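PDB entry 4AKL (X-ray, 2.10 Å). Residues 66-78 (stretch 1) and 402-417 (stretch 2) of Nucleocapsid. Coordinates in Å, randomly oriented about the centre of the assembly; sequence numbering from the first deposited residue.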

# COMPACT_ATOMS: atom_id res chain seq x y z
N ALA A 66 -17.36 -15.63 -8.34
CA ALA A 66 -17.84 -14.25 -8.46
C ALA A 66 -16.68 -13.28 -8.71
O ALA A 66 -16.77 -12.42 -9.53
CB ALA A 66 -18.61 -13.82 -7.21
N LEU A 67 -15.61 -13.47 -7.96
CA LEU A 67 -14.45 -12.59 -8.01
C LEU A 67 -13.73 -12.68 -9.37
O LEU A 67 -13.31 -11.65 -9.98
CB LEU A 67 -13.56 -12.96 -6.85
CG LEU A 67 -12.30 -12.16 -6.57
CD1 LEU A 67 -12.63 -10.65 -6.42
CD2 LEU A 67 -11.64 -12.74 -5.32
N VAL A 68 -13.58 -13.91 -9.86
CA VAL A 68 -13.03 -14.09 -11.21
C VAL A 68 -13.93 -13.47 -12.28
O VAL A 68 -13.44 -12.82 -13.22
CB VAL A 68 -12.77 -15.50 -11.51
CG1 VAL A 68 -12.53 -15.67 -13.02
CG2 VAL A 68 -11.59 -15.93 -10.66
N GLU A 69 -15.23 -13.66 -12.12
CA GLU A 69 -16.20 -13.10 -13.06
C GLU A 69 -16.15 -11.57 -13.03
O GLU A 69 -16.15 -10.93 -14.07
CB GLU A 69 -17.59 -13.60 -12.73
CG GLU A 69 -18.65 -12.96 -13.65
CD GLU A 69 -19.58 -13.93 -14.24
OE1 GLU A 69 -19.35 -15.17 -14.07
OE2 GLU A 69 -20.57 -13.48 -14.88
N ALA A 70 -16.10 -11.02 -11.82
CA ALA A 70 -15.90 -9.61 -11.65
C ALA A 70 -14.65 -9.05 -12.38
O ALA A 70 -14.66 -7.90 -12.80
CB ALA A 70 -15.81 -9.30 -10.17
N THR A 71 -13.59 -9.85 -12.52
CA THR A 71 -12.33 -9.33 -12.93
C THR A 71 -11.75 -9.89 -14.23
O THR A 71 -10.76 -9.37 -14.72
CB THR A 71 -11.28 -9.61 -11.83
OG1 THR A 71 -11.24 -10.98 -11.57
CG2 THR A 71 -11.65 -8.97 -10.56
N LYS A 72 -12.33 -10.95 -14.75
CA LYS A 72 -11.78 -11.66 -15.84
C LYS A 72 -11.34 -10.76 -17.03
O LYS A 72 -10.27 -10.95 -17.58
CB LYS A 72 -12.85 -12.68 -16.35
CG LYS A 72 -12.31 -13.92 -16.92
CD LYS A 72 -13.47 -14.80 -17.46
CE LYS A 72 -13.02 -16.15 -18.10
NZ LYS A 72 -11.57 -16.30 -18.45
N PHE A 73 -12.17 -9.78 -17.40
CA PHE A 73 -11.97 -9.07 -18.68
C PHE A 73 -11.60 -7.59 -18.51
O PHE A 73 -11.53 -6.86 -19.49
CB PHE A 73 -13.20 -9.22 -19.60
CG PHE A 73 -13.50 -10.66 -20.01
CD1 PHE A 73 -12.62 -11.36 -20.85
CD2 PHE A 73 -14.66 -11.29 -19.59
CE1 PHE A 73 -12.88 -12.69 -21.24
CE2 PHE A 73 -14.94 -12.63 -19.98
CZ PHE A 73 -14.04 -13.32 -20.80
N CYS A 74 -11.31 -7.14 -17.29
CA CYS A 74 -11.12 -5.72 -17.08
C CYS A 74 -9.73 -5.37 -16.63
O CYS A 74 -9.55 -4.28 -16.06
CB CYS A 74 -12.18 -5.20 -16.12
SG CYS A 74 -12.01 -5.79 -14.57
N ALA A 75 -8.74 -6.24 -16.89
CA ALA A 75 -7.34 -5.91 -16.63
C ALA A 75 -6.92 -4.70 -17.52
O ALA A 75 -7.30 -4.64 -18.68
CB ALA A 75 -6.41 -7.09 -16.89
N PRO A 76 -6.19 -3.73 -16.93
CA PRO A 76 -5.63 -2.57 -17.65
C PRO A 76 -4.43 -3.04 -18.40
O PRO A 76 -3.30 -3.06 -17.87
CB PRO A 76 -5.28 -1.60 -16.53
CG PRO A 76 -5.03 -2.40 -15.41
CD PRO A 76 -5.90 -3.63 -15.51
N ILE A 77 -4.68 -3.43 -19.64
CA ILE A 77 -3.64 -4.05 -20.49
C ILE A 77 -2.33 -3.30 -20.59
O ILE A 77 -1.24 -3.90 -20.46
CB ILE A 77 -4.14 -4.30 -21.88
CG1 ILE A 77 -5.26 -5.35 -21.84
CG2 ILE A 77 -3.01 -4.81 -22.75
CD1 ILE A 77 -4.82 -6.75 -21.28
N TYR A 78 -2.44 -2.00 -20.79
CA TYR A 78 -1.24 -1.17 -21.04
C TYR A 78 -0.32 -1.23 -19.85
O TYR A 78 0.87 -1.49 -19.99
CB TYR A 78 -1.64 0.29 -21.30
CG TYR A 78 -0.48 1.18 -21.64
CD1 TYR A 78 -0.06 1.32 -22.93
CD2 TYR A 78 0.22 1.90 -20.64
CE1 TYR A 78 0.99 2.13 -23.26
CE2 TYR A 78 1.31 2.73 -20.97
CZ TYR A 78 1.69 2.84 -22.27
OH TYR A 78 2.73 3.64 -22.63
N ASP A 402 -3.22 -14.67 -25.41
CA ASP A 402 -4.05 -15.40 -24.47
C ASP A 402 -4.67 -14.51 -23.39
O ASP A 402 -5.61 -14.96 -22.73
CB ASP A 402 -3.27 -16.57 -23.81
CG ASP A 402 -3.04 -17.73 -24.76
OD1 ASP A 402 -3.62 -17.71 -25.86
OD2 ASP A 402 -2.29 -18.66 -24.39
N ALA A 403 -4.18 -13.27 -23.19
CA ALA A 403 -4.89 -12.32 -22.28
C ALA A 403 -6.38 -12.21 -22.65
O ALA A 403 -7.22 -12.04 -21.78
CB ALA A 403 -4.25 -10.94 -22.27
N ALA A 404 -6.70 -12.33 -23.95
CA ALA A 404 -8.09 -12.27 -24.40
C ALA A 404 -8.97 -13.36 -23.78
O ALA A 404 -10.17 -13.15 -23.62
CB ALA A 404 -8.18 -12.28 -26.03
N LEU A 405 -8.41 -14.50 -23.41
CA LEU A 405 -9.19 -15.56 -22.72
C LEU A 405 -9.73 -15.07 -21.35
O LEU A 405 -10.72 -15.58 -20.81
CB LEU A 405 -8.34 -16.82 -22.52
CG LEU A 405 -7.79 -17.51 -23.78
CD1 LEU A 405 -6.76 -18.54 -23.43
CD2 LEU A 405 -8.94 -18.15 -24.62
N GLY A 406 -9.03 -14.07 -20.81
CA GLY A 406 -9.43 -13.39 -19.58
C GLY A 406 -8.85 -14.10 -18.38
O GLY A 406 -9.09 -15.27 -18.20
N SER A 407 -8.10 -13.37 -17.54
CA SER A 407 -7.58 -13.94 -16.28
C SER A 407 -7.86 -12.90 -15.21
O SER A 407 -7.41 -11.77 -15.33
CB SER A 407 -6.12 -14.32 -16.40
OG SER A 407 -5.66 -14.83 -15.21
N GLY A 408 -8.66 -13.29 -14.21
CA GLY A 408 -9.20 -12.40 -13.23
C GLY A 408 -8.41 -12.32 -11.97
O GLY A 408 -8.25 -13.33 -11.27
N HIS A 409 -7.89 -11.12 -11.65
CA HIS A 409 -7.18 -10.86 -10.41
C HIS A 409 -7.81 -9.63 -9.74
O HIS A 409 -8.15 -8.67 -10.43
CB HIS A 409 -5.68 -10.72 -10.66
CG HIS A 409 -5.11 -11.91 -11.33
ND1 HIS A 409 -4.74 -13.02 -10.63
CD2 HIS A 409 -4.91 -12.20 -12.65
CE1 HIS A 409 -4.31 -13.95 -11.47
NE2 HIS A 409 -4.40 -13.48 -12.70
N THR A 410 -7.95 -9.71 -8.42
CA THR A 410 -8.75 -8.76 -7.64
C THR A 410 -8.64 -7.32 -8.09
O THR A 410 -9.62 -6.73 -8.50
CB THR A 410 -8.50 -8.94 -6.12
OG1 THR A 410 -8.76 -10.29 -5.78
CG2 THR A 410 -9.40 -8.07 -5.25
N LYS A 411 -7.44 -6.74 -8.04
CA LYS A 411 -7.33 -5.31 -8.22
C LYS A 411 -7.60 -4.78 -9.66
O LYS A 411 -7.55 -3.54 -9.88
CB LYS A 411 -6.03 -4.82 -7.58
CG LYS A 411 -6.25 -4.68 -6.09
CD LYS A 411 -5.05 -4.37 -5.30
CE LYS A 411 -5.43 -4.29 -3.84
NZ LYS A 411 -4.24 -4.19 -3.03
N SER A 412 -7.91 -5.67 -10.62
CA SER A 412 -8.32 -5.25 -11.92
C SER A 412 -9.61 -4.48 -11.82
O SER A 412 -9.89 -3.68 -12.69
CB SER A 412 -8.43 -6.38 -12.90
OG SER A 412 -7.15 -6.91 -13.20
N ILE A 413 -10.38 -4.73 -10.74
CA ILE A 413 -11.55 -3.93 -10.39
C ILE A 413 -11.30 -2.43 -10.37
O ILE A 413 -12.20 -1.66 -10.72
CB ILE A 413 -12.17 -4.41 -9.01
CG1 ILE A 413 -13.00 -5.64 -9.22
CG2 ILE A 413 -13.12 -3.44 -8.46
CD1 ILE A 413 -13.26 -6.48 -7.93
N LEU A 414 -10.11 -2.00 -9.96
CA LEU A 414 -9.78 -0.59 -9.88
C LEU A 414 -9.66 0.07 -11.27
O LEU A 414 -9.64 1.27 -11.37
CB LEU A 414 -8.47 -0.40 -9.10
CG LEU A 414 -8.57 -0.72 -7.62
CD1 LEU A 414 -7.21 -0.59 -6.97
CD2 LEU A 414 -9.61 0.17 -6.92
N ASN A 415 -9.54 -0.75 -12.32
CA ASN A 415 -9.66 -0.30 -13.71
C ASN A 415 -11.13 -0.06 -14.15
O ASN A 415 -11.35 0.51 -15.21
CB ASN A 415 -8.99 -1.30 -14.65
CG ASN A 415 -8.77 -0.74 -16.03
OD1 ASN A 415 -8.49 0.47 -16.20
ND2 ASN A 415 -8.91 -1.58 -17.04
N LEU A 416 -12.11 -0.50 -13.35
CA LEU A 416 -13.53 -0.23 -13.70
C LEU A 416 -13.80 1.23 -13.42
O LEU A 416 -13.37 1.73 -12.37
CB LEU A 416 -14.51 -1.09 -12.90
CG LEU A 416 -14.67 -2.54 -13.35
CD1 LEU A 416 -15.40 -3.34 -12.28
CD2 LEU A 416 -15.39 -2.67 -14.73
N ARG A 417 -14.53 1.89 -14.34
CA ARG A 417 -14.80 3.34 -14.22
C ARG A 417 -15.61 3.65 -12.99
O ARG A 417 -16.37 2.81 -12.51
CB ARG A 417 -15.53 3.92 -15.48
CG ARG A 417 -14.66 3.97 -16.73
CD ARG A 417 -15.39 4.53 -17.95
NE ARG A 417 -14.51 4.59 -19.13
CZ ARG A 417 -13.60 5.55 -19.37
NH1 ARG A 417 -13.42 6.60 -18.54
NH2 ARG A 417 -12.85 5.47 -20.48
O HOH W 1 -8.05 -9.21 -14.14

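The contact joins segments more than 320 residues apart in one chain and buries 821 Å² between them. Three residues of stretch 1 cover the most surface: Thr 71, Cys 74 and Lys 72, all in the type I turn from Thr 71 to Cys 74.

Thr 71 points its CA-to-CB bond toward stretch 2 and divides its two branches. Its hydroxyl turns back to the helix, Thr 71 OG1 donating to Leu 67 O at 2.7 Å, and Thr 71 OG1 still lies 3.0 Å from Gly 408 CA. The methyl carbon Thr 71 CG2 packs 3.8 Å from Ile 413 CG1. A small branched side chain thus settles its polar atom locally and offers carbon to its neighbour. The price is paid by Gly 408: a CB there would sit 2.3 Å from Thr 71 OG1 and 2.8 Å from Val 68 O. Without one, the backbones close until Lys 72 CA and Gly 408 CA are 3.7 Å apart.

Where the backbones do not meet directly, a water fills the gap. The water oxygen donates to Thr 71 O (2.8 Å) and Ser 407 O (2.9 Å), and accepts from His 409 N (3.1 Å) and Ser 412 OG (2.6 Å). The two carbonyls, which could not bond each other, are satisfied together, and a serine hydroxyl suits this buried site because it is short and can donate.

Lys 72 starts sideways, but its long chain carries NZ to two carbonyl oxygens, Lys 72 NZ donating to Leu 405 O at 2.6 Å and Gly 406 O at 2.7 Å. The amine's several hydrogens let one side chain tie down two successive peptides at the end of the 3-10 segment. Gly 406 again makes room: a CB would lie 2.9 Å from Lys 72 CG and 2.7 Å from Phe 73 CE1, and its positive phi independently favours glycine. The Phe 73 ring meets Ala 404 O at its edge, Phe 73 CE1 to Ala 404 O being 3.6 Å.

Cys 74 also points toward stretch 2. Its compact side chain, in the p rotamer, brings Cys 74 SG to 4.0 Å from Ser 412 CB, while Cys 74 CB lies 4.3 Å from Leu 416 CD2. Its carbonyl is claimed by Asn 415, Asn 415 ND2 donating to Cys 74 O at 2.9 Å with a nearly straight angle of 166°. The same amide lies against Pro 76 (Pro 76 CB to Asn 415 CG, 3.6 Å), so a polar side chain serves as both clasp and packing surface.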